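Glycerate dehydrogenase related protein (PDB 3GVX) probably reduces glyoxylate or hydroxypyruvate with NADH or NADPH, like other D-2-hydroxyacid dehydrogenases. Local coordinates at residues D25-W28 with Y32-A35; M52-S57 with Q270-N275. All blocks are in the same frame, centred on the assembly; numbering follows the deposited sequence.

Contact 1 (D25-W28 with Y32-A35); sequences DLHW and YYDA
H27 and Y33 lay their rings over each other in an offset stack, with centroids 3.8 Å apart and planes inclined by 17°. The overlap is displaced: NE2 of H27 sits above the rim of the phenol ring, 3.2 Å from Y33 CD2, and CD2 of Y33 in turn lies above the rim of the imidazole. Y33 adds a second touch further back, where its CB stands over the imidazole as a CH-pi contact, 3.7 Å from the centroid of the H27 ring. CG of Y33 is anti to the backbone N (chi1 179°) and CG of H27 anti to the carbonyl carbon (chi1 -61°), which directs each ring at the other segment. That is the tight part. Around it this surface contact is loose, with H27 and Y33 both partly exposed: the two backbones stay well apart, 6.5 Å between the CA atoms of H27 and Y33, and no other side chain reaches across. Y32 and D34 point away; D34 is the centre of an inverse gamma turn, and its OD2 accepts a hydrogen bond from the backbone N of K48. Beyond the phenol ring, Y33 OH makes a weak hydrogen bond to D2. Strand 26-28 pairs with strand 3-5 at the sheet edge in this chain, and the stack joins it to the following loop, in the flavodoxin-like alpha/beta domain that D-2-hydroxyacid dehydrogenases build around such a five-stranded parallel sheet.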
# COMPACT_ATOMS: atom_id res chain seq x y z
N ASP B 25 11.20 33.49 11.34
CA ASP B 25 11.27 34.62 10.46
C ASP B 25 11.99 34.11 9.24
O ASP B 25 13.01 33.43 9.35
CB ASP B 25 12.05 35.75 11.11
CG ASP B 25 11.45 36.16 12.44
OD1 ASP B 25 12.04 35.83 13.48
OD2 ASP B 25 10.37 36.79 12.45
N LEU B 26 11.44 34.42 8.08
CA LEU B 26 12.03 33.97 6.83
C LEU B 26 12.63 35.10 6.04
O LEU B 26 12.15 36.23 6.05
CB LEU B 26 10.98 33.28 5.97
CG LEU B 26 10.32 32.16 6.76
CD1 LEU B 26 8.86 32.04 6.33
CD2 LEU B 26 11.15 30.88 6.60
N HIS B 27 13.71 34.76 5.36
CA HIS B 27 14.38 35.71 4.53
C HIS B 27 14.60 35.04 3.21
O HIS B 27 14.88 33.84 3.13
CB HIS B 27 15.69 36.14 5.16
CG HIS B 27 15.51 36.79 6.49
ND1 HIS B 27 15.41 38.15 6.65
CD2 HIS B 27 15.33 36.25 7.72
CE1 HIS B 27 15.19 38.42 7.93
NE2 HIS B 27 15.13 37.29 8.59
N TRP B 28 14.45 35.84 2.17
CA TRP B 28 14.59 35.33 0.85
C TRP B 28 15.63 36.01 0.04
O TRP B 28 15.84 37.22 0.08
CB TRP B 28 13.26 35.36 0.12
CG TRP B 28 12.21 34.65 0.87
CD1 TRP B 28 11.48 35.15 1.90
CD2 TRP B 28 11.82 33.28 0.73
NE1 TRP B 28 10.65 34.20 2.40
CE2 TRP B 28 10.83 33.04 1.70
CE3 TRP B 28 12.20 32.25 -0.13
CZ2 TRP B 28 10.22 31.79 1.85
CZ3 TRP B 28 11.59 31.01 0.02
CH2 TRP B 28 10.61 30.80 1.00
N TYR B 32 19.85 38.78 1.51
CA TYR B 32 20.65 38.07 2.46
C TYR B 32 20.43 38.49 3.88
O TYR B 32 20.22 39.65 4.20
CB TYR B 32 22.13 38.25 2.15
CG TYR B 32 22.98 37.56 3.19
CD1 TYR B 32 23.25 36.20 3.10
CD2 TYR B 32 23.40 38.24 4.33
CE1 TYR B 32 23.91 35.52 4.13
CE2 TYR B 32 24.06 37.57 5.37
CZ TYR B 32 24.32 36.21 5.26
OH TYR B 32 24.98 35.55 6.27
N TYR B 33 20.54 37.50 4.74
CA TYR B 33 20.38 37.71 6.14
C TYR B 33 21.09 36.60 6.91
O TYR B 33 20.92 35.42 6.62
CB TYR B 33 18.90 37.78 6.48
CG TYR B 33 18.67 37.99 7.94
CD1 TYR B 33 18.89 39.22 8.55
CD2 TYR B 33 18.28 36.92 8.75
CE1 TYR B 33 18.75 39.38 9.93
CE2 TYR B 33 18.14 37.06 10.11
CZ TYR B 33 18.37 38.29 10.71
OH TYR B 33 18.21 38.42 12.08
N ASP B 34 21.89 37.02 7.88
CA ASP B 34 22.66 36.13 8.73
C ASP B 34 21.71 35.35 9.63
O ASP B 34 21.48 35.72 10.77
CB ASP B 34 23.61 36.96 9.61
CG ASP B 34 24.83 36.18 10.03
OD1 ASP B 34 24.74 34.94 10.13
OD2 ASP B 34 25.89 36.81 10.26
N ALA B 35 21.16 34.25 9.11
CA ALA B 35 20.23 33.45 9.88
C ALA B 35 20.84 32.19 10.50
O ALA B 35 21.95 31.78 10.16
CB ALA B 35 19.03 33.07 9.02

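Contact 2 (M52-S57 with Q270-N275); sequences MIQAIS and QLAFEN
Q54 lays its bent side chain along the flank of helix 266-279, with CG 3.7 Å from the carbonyl O of A272 and OE1 3.4 Å from CB of N275. The chain leaves the strand anti to its own backbone N (chi1 178°) and then folds at chi2, which swings the amide forward, to the carbonyl of the next residue. There NE2 donates to the carbonyl O of A55 at 3.0 Å, an almost straight bond (175°) with the acceptor lying in the amide plane; a weak bond from the same NE2 to S76 O is its second partner. The amide planes of Q54 and N275 stand 79° apart. With an alanine in place of Q54, the carbonyl of A55 would probably lose this side-chain donor, and a gap would be likely to open beside A272 and N275. At A272, about one turn before N275, the packing turns apolar: CG2 of I56 meets CB of A272 at 3.8 Å, and the small alanine lets the backbones come close, 5.4 Å between the CA atoms of I56 and A272. Helix 266-279 thus lies against one face of the parallel sheet, over strand 52-55, with M52 packing further along on V276 and F279. Its F273 turns instead to helix 11-20, N275 also touches C75 of strand 73-75, and L271 packs on Y121 of the second subunit.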
# COMPACT_ATOMS: atom_id res chain seq x y z
N MSE B 52 22.91 25.85 11.08
CA MSE B 52 22.48 24.76 10.23
C MSE B 52 22.28 25.10 8.78
O MSE B 52 21.72 26.14 8.45
CB MSE B 52 21.20 24.16 10.83
CG MSE B 52 20.59 22.98 10.05
SE MSE B 52 19.74 23.58 8.57
CE MSE B 52 18.40 22.88 8.53
N ILE B 53 22.71 24.18 7.93
CA ILE B 53 22.57 24.34 6.50
C ILE B 53 21.81 23.15 5.94
O ILE B 53 22.20 22.00 6.14
CB ILE B 53 23.95 24.44 5.83
CG1 ILE B 53 24.71 25.63 6.43
CG2 ILE B 53 23.81 24.58 4.32
CD1 ILE B 53 26.12 25.80 5.95
N GLN B 54 20.72 23.44 5.25
CA GLN B 54 19.87 22.40 4.68
C GLN B 54 19.85 22.37 3.15
O GLN B 54 19.30 23.26 2.52
CB GLN B 54 18.44 22.58 5.18
CG GLN B 54 17.47 21.57 4.60
CD GLN B 54 17.58 20.22 5.26
OE1 GLN B 54 17.36 20.08 6.47
NE2 GLN B 54 17.91 19.20 4.47
N ALA B 55 20.45 21.34 2.56
CA ALA B 55 20.45 21.16 1.12
C ALA B 55 19.07 20.60 0.77
O ALA B 55 18.47 19.85 1.55
CB ALA B 55 21.54 20.18 0.70
N ILE B 56 18.55 20.95 -0.40
CA ILE B 56 17.24 20.44 -0.79
C ILE B 56 17.39 19.20 -1.64
O ILE B 56 16.41 18.54 -1.94
CB ILE B 56 16.44 21.49 -1.57
CG1 ILE B 56 17.19 21.87 -2.84
CG2 ILE B 56 16.18 22.69 -0.68
CD1 ILE B 56 16.31 22.38 -3.95
N SER B 57 18.62 18.88 -2.03
CA SER B 57 18.87 17.69 -2.84
C SER B 57 19.15 16.49 -1.94
O SER B 57 19.36 16.64 -0.73
CB SER B 57 20.05 17.93 -3.79
OG SER B 57 21.23 18.23 -3.08
N GLN B 270 9.26 20.51 0.28
CA GLN B 270 8.53 20.57 1.54
C GLN B 270 9.25 19.79 2.63
O GLN B 270 9.33 20.24 3.77
CB GLN B 270 7.13 20.01 1.39
CG GLN B 270 6.26 20.26 2.60
CD GLN B 270 4.81 19.89 2.34
OE1 GLN B 270 4.28 20.15 1.26
NE2 GLN B 270 4.17 19.29 3.33
N LEU B 271 9.75 18.62 2.28
CA LEU B 271 10.48 17.79 3.23
C LEU B 271 11.73 18.53 3.71
O LEU B 271 12.13 18.42 4.87
CB LEU B 271 10.87 16.44 2.60
CG LEU B 271 9.69 15.51 2.25
CD1 LEU B 271 10.16 14.42 1.29
CD2 LEU B 271 9.09 14.92 3.54
N ALA B 272 12.34 19.31 2.81
CA ALA B 272 13.52 20.09 3.14
C ALA B 272 13.19 21.10 4.25
O ALA B 272 13.87 21.15 5.26
CB ALA B 272 14.07 20.82 1.90
N PHE B 273 12.13 21.87 4.07
CA PHE B 273 11.75 22.85 5.10
C PHE B 273 11.33 22.18 6.39
O PHE B 273 11.60 22.68 7.48
CB PHE B 273 10.60 23.76 4.63
CG PHE B 273 10.98 24.69 3.52
CD1 PHE B 273 12.14 25.44 3.57
CD2 PHE B 273 10.17 24.83 2.41
CE1 PHE B 273 12.49 26.28 2.53
CE2 PHE B 273 10.52 25.67 1.38
CZ PHE B 273 11.68 26.39 1.45
N GLU B 274 10.65 21.06 6.26
CA GLU B 274 10.20 20.32 7.42
C GLU B 274 11.37 19.86 8.26
O GLU B 274 11.32 19.94 9.48
CB GLU B 274 9.32 19.15 7.00
CG GLU B 274 7.93 19.60 6.62
CD GLU B 274 6.99 18.47 6.21
OE1 GLU B 274 7.46 17.42 5.74
OE2 GLU B 274 5.76 18.64 6.34
N ASN B 275 12.44 19.41 7.61
CA ASN B 275 13.59 18.98 8.38
C ASN B 275 14.18 20.15 9.15
O ASN B 275 14.75 19.96 10.21
CB ASN B 275 14.68 18.36 7.52
CG ASN B 275 15.71 17.62 8.35
OD1 ASN B 275 16.92 17.86 8.24
ND2 ASN B 275 15.23 16.71 9.19

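In the fold
Both contacts reach one parallel sheet, in the order 26-28, 3-5, 37-40, 52-55, 73-75, and their centres are about 15 Å apart; the nearest atoms stay about 5 Å from each other and do not touch. Contact 1 is local, joining a strand to the loop just after it at the periphery, with its centre about 33 Å from that of the chain. Contact 2 is buried, about 18 Å from the same centre, and brings a helix near the C-terminus back onto the N-terminal sheet across 212 intervening residues. Those include the second, seven-stranded sheet and a GxGxxG pattern (G129, G131, G134) in the turn after strand 124-128, probably for NAD.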